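PDB 1O59: allantoicase from Saccharomyces cerevisiae, which hydrolyses allantoate to (S)-ureidoglycolate and urea, a step of allantoin degradation that lets yeast use purines as a secondary nitrogen source. Local coordinates for residues 56-68 / 183-195. Sequence-based numbering, arbitrary orientation.
Sequences SAENLIQPTAPIR and PDGGIARFRLYGR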
ATOM      1  N   SER A  56     -16.210  -9.139  10.508  1.00 62.61           N
ATOM      2  CA  SER A  56     -14.826  -9.501  10.843  1.00 63.36           C
ATOM      3  C   SER A  56     -13.897  -8.362  10.769  1.00 63.19           C
ATOM      4  O   SER A  56     -13.926  -7.620   9.808  1.00 62.36           O
ATOM      5  CB  SER A  56     -14.231 -10.520   9.871  1.00 63.09           C
ATOM      6  OG  SER A  56     -15.186 -11.513   9.616  1.00 68.11           O
ATOM      7  N   ALA A  57     -12.989  -8.340  11.735  1.00 64.15           N
ATOM      8  CA  ALA A  57     -11.835  -7.455  11.762  1.00 64.46           C
ATOM      9  C   ALA A  57     -10.994  -7.546  10.505  1.00 65.02           C
ATOM     10  O   ALA A  57     -10.429  -6.580  10.051  1.00 64.85           O
ATOM     11  CB  ALA A  57     -10.989  -7.786  12.982  1.00 64.90           C
ATOM     12  N   GLU A  58     -10.930  -8.723   9.929  1.00 66.55           N
ATOM     13  CA  GLU A  58     -10.125  -8.966   8.729  1.00 67.95           C
ATOM     14  C   GLU A  58     -10.518  -8.100   7.541  1.00 66.30           C
ATOM     15  O   GLU A  58      -9.687  -7.869   6.636  1.00 66.69           O
ATOM     16  CB  GLU A  58     -10.252 -10.430   8.308  1.00 67.88           C
ATOM     17  CG  GLU A  58      -8.936 -11.043   7.933  1.00 71.65           C
ATOM     18  CD  GLU A  58      -9.097 -12.432   7.355  1.00 73.36           C
ATOM     19  OE1 GLU A  58      -9.905 -13.243   7.946  1.00 81.13           O
ATOM     20  OE2 GLU A  58      -8.401 -12.708   6.321  1.00 78.87           O
ATOM     21  N   ASN A  59     -11.775  -7.650   7.528  1.00 64.47           N
ATOM     22  CA  ASN A  59     -12.251  -6.769   6.461  1.00 63.09           C
ATOM     23  C   ASN A  59     -11.507  -5.446   6.396  1.00 62.12           C
ATOM     24  O   ASN A  59     -11.353  -4.886   5.314  1.00 62.58           O
ATOM     25  CB  ASN A  59     -13.755  -6.512   6.562  1.00 62.56           C
ATOM     26  CG  ASN A  59     -14.593  -7.752   6.288  1.00 61.03           C
ATOM     27  OD1 ASN A  59     -15.518  -8.061   7.041  1.00 62.09           O
ATOM     28  ND2 ASN A  59     -14.268  -8.469   5.230  1.00 57.10           N
ATOM     29  N   LEU A  60     -11.006  -4.979   7.534  1.00 61.07           N
ATOM     30  CA  LEU A  60     -10.374  -3.646   7.635  1.00 59.96           C
ATOM     31  C   LEU A  60      -9.226  -3.432   6.692  1.00 59.39           C
ATOM     32  O   LEU A  60      -9.006  -2.298   6.269  1.00 58.89           O
ATOM     33  CB  LEU A  60      -9.831  -3.413   9.037  1.00 59.55           C
ATOM     34  CG  LEU A  60     -10.827  -3.374  10.179  1.00 60.24           C
ATOM     35  CD1 LEU A  60     -10.110  -3.412  11.509  1.00 60.91           C
ATOM     36  CD2 LEU A  60     -11.671  -2.130  10.099  1.00 61.56           C
ATOM     37  N   ILE A  61      -8.474  -4.499   6.392  1.00 59.55           N
ATOM     38  CA  ILE A  61      -7.227  -4.376   5.600  1.00 59.75           C
ATOM     39  C   ILE A  61      -7.314  -4.894   4.172  1.00 60.60           C
ATOM     40  O   ILE A  61      -6.282  -4.937   3.452  1.00 60.59           O
ATOM     41  CB  ILE A  61      -6.025  -5.040   6.290  1.00 59.55           C
ATOM     42  CG1 ILE A  61      -6.278  -6.513   6.588  1.00 59.78           C
ATOM     43  CG2 ILE A  61      -5.680  -4.329   7.592  1.00 59.99           C
ATOM     44  CD1 ILE A  61      -5.003  -7.235   7.068  1.00 60.27           C
ATOM     45  N   GLN A  62      -8.533  -5.259   3.744  1.00 60.74           N
ATOM     46  CA  GLN A  62      -8.719  -5.772   2.385  1.00 61.14           C
ATOM     47  C   GLN A  62      -8.461  -4.669   1.343  1.00 62.23           C
ATOM     48  O   GLN A  62      -8.772  -3.506   1.549  1.00 61.94           O
ATOM     49  CB  GLN A  62     -10.116  -6.424   2.198  1.00 60.31           C
ATOM     50  CG  GLN A  62     -10.338  -7.630   3.117  1.00 59.79           C
ATOM     51  CD  GLN A  62      -9.222  -8.709   2.968  1.00 61.44           C
ATOM     52  OE1 GLN A  62      -8.978  -9.214   1.849  1.00 62.02           O
ATOM     53  NE2 GLN A  62      -8.535  -9.028   4.075  1.00 59.01           N
ATOM     54  N   PRO A  63      -7.908  -5.055   0.209  1.00 63.54           N
ATOM     55  CA  PRO A  63      -7.562  -4.103  -0.851  1.00 64.37           C
ATOM     56  C   PRO A  63      -8.743  -3.401  -1.533  1.00 65.03           C
ATOM     57  O   PRO A  63      -8.576  -2.319  -2.121  1.00 64.68           O
ATOM     58  CB  PRO A  63      -6.832  -4.979  -1.870  1.00 64.40           C
ATOM     59  CG  PRO A  63      -7.185  -6.363  -1.543  1.00 63.64           C
ATOM     60  CD  PRO A  63      -7.565  -6.440  -0.138  1.00 63.05           C
ATOM     61  N   THR A  64      -9.907  -4.024  -1.463  1.00 65.61           N
ATOM     62  CA  THR A  64     -11.098  -3.552  -2.151  1.00 66.87           C
ATOM     63  C   THR A  64     -11.688  -2.346  -1.437  1.00 67.37           C
ATOM     64  O   THR A  64     -11.439  -2.111  -0.251  1.00 67.38           O
ATOM     65  CB  THR A  64     -12.145  -4.659  -2.140  1.00 66.94           C
ATOM     66  OG1 THR A  64     -12.217  -5.209  -0.820  1.00 68.35           O
ATOM     67  CG2 THR A  64     -11.706  -5.860  -2.942  1.00 67.55           C
ATOM     68  N   ALA A  65     -12.479  -1.577  -2.157  1.00 68.09           N
ATOM     69  CA  ALA A  65     -13.266  -0.536  -1.517  1.00 68.98           C
ATOM     70  C   ALA A  65     -14.473  -1.245  -0.966  1.00 69.27           C
ATOM     71  O   ALA A  65     -14.894  -2.250  -1.546  1.00 70.14           O
ATOM     72  CB  ALA A  65     -13.671   0.569  -2.507  1.00 68.68           C
ATOM     73  N   PRO A  66     -15.024  -0.753   0.138  1.00 70.42           N
ATOM     74  CA  PRO A  66     -16.151  -1.411   0.775  1.00 71.39           C
ATOM     75  C   PRO A  66     -17.443  -1.259  -0.030  1.00 73.00           C
ATOM     76  O   PRO A  66     -17.618  -0.276  -0.767  1.00 71.45           O
ATOM     77  CB  PRO A  66     -16.260  -0.722   2.135  1.00 71.30           C
ATOM     78  CG  PRO A  66     -15.306   0.407   2.132  1.00 70.78           C
ATOM     79  CD  PRO A  66     -14.630   0.483   0.837  1.00 70.34           C
ATOM     80  N   ILE A  67     -18.313  -2.261   0.112  1.00 75.70           N
ATOM     81  CA  ILE A  67     -19.574  -2.364  -0.645  1.00 78.03           C
ATOM     82  C   ILE A  67     -20.756  -2.628   0.279  1.00 80.38           C
ATOM     83  O   ILE A  67     -20.573  -3.057   1.419  1.00 79.65           O
ATOM     84  CB  ILE A  67     -19.495  -3.486  -1.715  1.00 77.78           C
ATOM     85  CG1 ILE A  67     -19.062  -4.812  -1.079  1.00 78.31           C
ATOM     86  CG2 ILE A  67     -18.543  -3.103  -2.826  1.00 77.24           C
ATOM     87  CD1 ILE A  67     -19.348  -6.027  -1.938  1.00 78.13           C
ATOM     88  N   ARG A  68     -21.972  -2.392  -0.218  1.00 84.37           N
ATOM     89  CA  ARG A  68     -23.139  -2.566   0.633  1.00 86.33           C
ATOM     90  C   ARG A  68     -23.552  -4.035   0.793  1.00 88.25           C
ATOM     91  O   ARG A  68     -23.517  -4.563   1.922  1.00 89.29           O
ATOM     92  CB  ARG A  68     -24.310  -1.656   0.241  1.00 87.09           C
ATOM     93  CG  ARG A  68     -25.295  -1.340   1.426  1.00 87.66           C
ATOM     94  CD  ARG A  68     -24.727  -1.671   2.846  1.00 92.48           C
ATOM     95  NE  ARG A  68     -25.609  -1.451   4.003  1.00 93.79           N
ATOM     96  CZ  ARG A  68     -26.361  -2.393   4.617  1.00 97.58           C
ATOM     97  NH1 ARG A  68     -27.084  -2.056   5.694  1.00 97.10           N
ATOM     98  NH2 ARG A  68     -26.414  -3.657   4.170  1.00 98.83           N
ATOM     99  N   PRO A 183     -16.403   3.327  22.166  1.00 55.29           N
ATOM    100  CA  PRO A 183     -16.085   2.113  22.923  1.00 55.44           C
ATOM    101  C   PRO A 183     -16.340   0.834  22.131  1.00 55.77           C
ATOM    102  O   PRO A 183     -15.880  -0.237  22.526  1.00 55.64           O
ATOM    103  CB  PRO A 183     -17.059   2.185  24.085  1.00 55.31           C
ATOM    104  CG  PRO A 183     -18.248   2.795  23.470  1.00 55.67           C
ATOM    105  CD  PRO A 183     -17.748   3.822  22.485  1.00 55.19           C
ATOM    106  N   ASP A 184     -17.049   0.993  21.014  1.00 56.02           N
ATOM    107  CA  ASP A 184     -17.510  -0.078  20.164  1.00 56.38           C
ATOM    108  C   ASP A 184     -18.190   0.539  18.920  1.00 56.92           C
ATOM    109  O   ASP A 184     -18.470   1.742  18.897  1.00 56.89           O
ATOM    110  CB  ASP A 184     -18.469  -1.025  20.919  1.00 56.11           C
ATOM    111  CG  ASP A 184     -19.639  -0.321  21.565  1.00 55.08           C
ATOM    112  OD1 ASP A 184     -20.543   0.132  20.856  1.00 51.85           O
ATOM    113  OD2 ASP A 184     -19.781  -0.227  22.798  1.00 55.87           O
ATOM    114  N   GLY A 185     -18.425  -0.283  17.890  1.00 57.11           N
ATOM    115  CA  GLY A 185     -19.090   0.175  16.665  1.00 56.66           C
ATOM    116  C   GLY A 185     -18.581  -0.497  15.403  1.00 56.78           C
ATOM    117  O   GLY A 185     -18.138  -1.639  15.420  1.00 56.03           O
ATOM    118  N   GLY A 186     -18.609   0.234  14.302  1.00 57.16           N
ATOM    119  CA  GLY A 186     -18.166  -0.314  13.032  1.00 57.41           C
ATOM    120  C   GLY A 186     -17.147   0.560  12.335  1.00 58.04           C
ATOM    121  O   GLY A 186     -17.187   1.808  12.413  1.00 57.55           O
ATOM    122  N   ILE A 187     -16.226  -0.118  11.665  1.00 58.33           N
ATOM    123  CA  ILE A 187     -15.291   0.509  10.762  1.00 59.26           C
ATOM    124  C   ILE A 187     -15.143  -0.390   9.523  1.00 59.64           C
ATOM    125  O   ILE A 187     -14.863  -1.583   9.639  1.00 59.31           O
ATOM    126  CB  ILE A 187     -13.912   0.706  11.438  1.00 59.53           C
ATOM    127  CG1 ILE A 187     -14.006   1.682  12.639  1.00 59.82           C
ATOM    128  CG2 ILE A 187     -12.876   1.222  10.415  1.00 59.79           C
ATOM    129  CD1 ILE A 187     -12.742   1.694  13.509  1.00 58.99           C
ATOM    130  N   ALA A 188     -15.264   0.220   8.349  1.00 59.92           N
ATOM    131  CA  ALA A 188     -15.149  -0.485   7.077  1.00 60.14           C
ATOM    132  C   ALA A 188     -13.682  -0.793   6.741  1.00 60.28           C
ATOM    133  O   ALA A 188     -13.320  -1.972   6.575  1.00 61.08           O
ATOM    134  CB  ALA A 188     -15.819   0.332   5.965  1.00 59.74           C
ATOM    135  N   ARG A 189     -12.844   0.249   6.689  1.00 60.21           N
ATOM    136  CA  ARG A 189     -11.439   0.086   6.300  1.00 60.51           C
ATOM    137  C   ARG A 189     -10.484   0.831   7.171  1.00 60.77           C
ATOM    138  O   ARG A 189     -10.794   1.944   7.654  1.00 61.66           O
ATOM    139  CB  ARG A 189     -11.183   0.539   4.861  1.00 60.23           C
ATOM    140  CG  ARG A 189     -11.802  -0.360   3.782  1.00 59.04           C
ATOM    141  CD  ARG A 189     -11.269  -1.771   3.753  1.00 59.52           C
ATOM    142  NE  ARG A 189     -11.888  -2.539   2.654  1.00 59.68           N
ATOM    143  CZ  ARG A 189     -13.065  -3.157   2.719  1.00 59.82           C
ATOM    144  NH1 ARG A 189     -13.779  -3.185   3.835  1.00 60.12           N
ATOM    145  NH2 ARG A 189     -13.508  -3.802   1.659  1.00 60.47           N
ATOM    146  N   PHE A 190      -9.296   0.247   7.328  1.00 61.07           N
ATOM    147  CA  PHE A 190      -8.184   0.924   8.031  1.00 61.48           C
ATOM    148  C   PHE A 190      -6.880   0.813   7.252  1.00 61.68           C
ATOM    149  O   PHE A 190      -6.345  -0.280   7.092  1.00 63.09           O
ATOM    150  CB  PHE A 190      -8.030   0.346   9.437  1.00 61.51           C
ATOM    151  CG  PHE A 190      -6.852   0.894  10.234  1.00 61.60           C
ATOM    152  CD1 PHE A 190      -6.481   2.259  10.172  1.00 62.93           C
ATOM    153  CD2 PHE A 190      -6.143   0.049  11.092  1.00 60.80           C
ATOM    154  CE1 PHE A 190      -5.409   2.749  10.922  1.00 61.64           C
ATOM    155  CE2 PHE A 190      -5.092   0.543  11.864  1.00 61.54           C
ATOM    156  CZ  PHE A 190      -4.726   1.896  11.775  1.00 61.74           C
ATOM    157  N   ARG A 191      -6.396   1.943   6.744  1.00 62.28           N
ATOM    158  CA  ARG A 191      -5.101   2.018   6.068  1.00 62.25           C
ATOM    159  C   ARG A 191      -4.103   2.733   6.976  1.00 62.04           C
ATOM    160  O   ARG A 191      -4.429   3.752   7.540  1.00 62.44           O
ATOM    161  CB  ARG A 191      -5.224   2.847   4.780  1.00 62.64           C
ATOM    162  CG  ARG A 191      -6.405   2.533   3.876  1.00 62.99           C
ATOM    163  CD  ARG A 191      -6.541   1.071   3.531  1.00 63.40           C
ATOM    164  NE  ARG A 191      -7.566   0.764   2.517  1.00 62.33           N
ATOM    165  CZ  ARG A 191      -7.967  -0.484   2.242  1.00 62.79           C
ATOM    166  NH1 ARG A 191      -7.475  -1.504   2.944  1.00 62.83           N
ATOM    167  NH2 ARG A 191      -8.871  -0.720   1.294  1.00 62.53           N
ATOM    168  N   LEU A 192      -2.888   2.228   7.104  1.00 61.47           N
ATOM    169  CA  LEU A 192      -1.861   2.965   7.838  1.00 61.10           C
ATOM    170  C   LEU A 192      -0.584   3.152   6.994  1.00 61.08           C
ATOM    171  O   LEU A 192       0.075   2.177   6.596  1.00 60.45           O
ATOM    172  CB  LEU A 192      -1.547   2.307   9.196  1.00 60.87           C
ATOM    173  CG  LEU A 192      -0.794   3.260  10.135  1.00 60.99           C
ATOM    174  CD1 LEU A 192      -1.695   4.360  10.741  1.00 57.81           C
ATOM    175  CD2 LEU A 192      -0.123   2.483  11.217  1.00 61.37           C
ATOM    176  N   TYR A 193      -0.253   4.417   6.717  1.00 60.87           N
ATOM    177  CA  TYR A 193       0.866   4.731   5.825  1.00 61.18           C
ATOM    178  C   TYR A 193       2.188   4.889   6.553  1.00 61.14           C
ATOM    179  O   TYR A 193       2.296   5.702   7.496  1.00 62.22           O
ATOM    180  CB  TYR A 193       0.552   5.969   4.931  1.00 61.07           C
ATOM    181  CG  TYR A 193      -0.686   5.706   4.112  1.00 60.43           C
ATOM    182  CD1 TYR A 193      -0.661   4.742   3.105  1.00 61.72           C
ATOM    183  CD2 TYR A 193      -1.892   6.356   4.381  1.00 59.97           C
ATOM    184  CE1 TYR A 193      -1.794   4.444   2.362  1.00 61.61           C
ATOM    185  CE2 TYR A 193      -3.026   6.064   3.648  1.00 60.42           C
ATOM    186  CZ  TYR A 193      -2.963   5.098   2.632  1.00 60.31           C
ATOM    187  OH  TYR A 193      -4.053   4.748   1.892  1.00 59.07           O
ATOM    188  N   GLY A 194       3.193   4.140   6.100  1.00 60.42           N
ATOM    189  CA  GLY A 194       4.533   4.279   6.673  1.00 60.95           C
ATOM    190  C   GLY A 194       5.670   4.153   5.666  1.00 61.10           C
ATOM    191  O   GLY A 194       5.506   3.578   4.608  1.00 60.53           O
ATOM    192  N   ARG A 195       6.820   4.724   6.002  1.00 61.76           N
ATOM    193  CA  ARG A 195       7.988   4.661   5.153  1.00 62.46           C
ATOM    194  C   ARG A 195       8.638   3.372   5.581  1.00 63.25           C
ATOM    195  O   ARG A 195       8.972   3.216   6.739  1.00 63.09           O
ATOM    196  CB  ARG A 195       8.915   5.881   5.358  1.00 62.51           C
ATOM    197  CG  ARG A 195       9.831   6.193   4.196  0.50 62.52           C
ATOM    198  CD  ARG A 195      10.923   5.171   3.938  0.50 62.78           C
ATOM    199  NE  ARG A 195      11.682   5.534   2.743  0.50 62.82           N
ATOM    200  CZ  ARG A 195      11.529   5.007   1.534  0.50 61.55           C
ATOM    201  NH1 ARG A 195      10.664   4.039   1.315  0.50 59.60           N
ATOM    202  NH2 ARG A 195      12.275   5.459   0.536  0.50 62.82           N
TER
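Arg-189 and Thr-64 illustrate how a buried arginine can organise a loop with little regular structure beyond one 3-10 turn: the side chain runs from strand 186-196 into the fold of residues 56-68 and meets it at almost every atom. CB starts beside Leu-60 O, CG lies against the Pro-66 ring, and Arg-189 CD reaches 3.4 Å from Leu-60 O. A bend at chi2 (-63°) turns the chain, which leaves the strand pointing away from the loop, back toward it. Arg-189 NE then donates to Thr-64 O at 3.0 Å, tilted from the carbonyl plane, while Arg-189 NH2 bonds Thr-64 OG1 at 3.1 Å, so one residue is gripped side-on through both backbone and hydroxyl. NH1 turns back to its own strand, bonding Ala-188 O in the guanidinium plane, and forms a salt bridge with Asp-81, whose carboxylate also accepts from Ile-67 N. Gln-62 CB covers one face of the guanidinium and Pro-66 the opposite one, which should restrict its rotation.

Arg-191 works differently. Arg-191 NH1 and NH2 converge end-on on a single acceptor, Gln-62 O, each at 2.8 Å and close to the guanidinium plane. Phe-190 N gives Leu-60 O a nearly straight bond (176°); on the side of Leu-60 that faces the interior the contact is apolar: Leu-60 CD2 packs on Ile-187 CG2 at 3.6 Å, and Leu-60 and Phe-190 both continue onto Leu-179 of strand 176-182.

Phe-190 thus packs inward between two arginines that bend back to the loop carbonyls, just after a classic beta bulge at Ala-188 and Arg-189 opposite Asp-113. Strand 186-196 so anchors the loop between strands 45-49 and 83-84 in the first allantoicase repeat, whose antiparallel sheets are consistent with a galactose-binding-domain-like beta-sandwich.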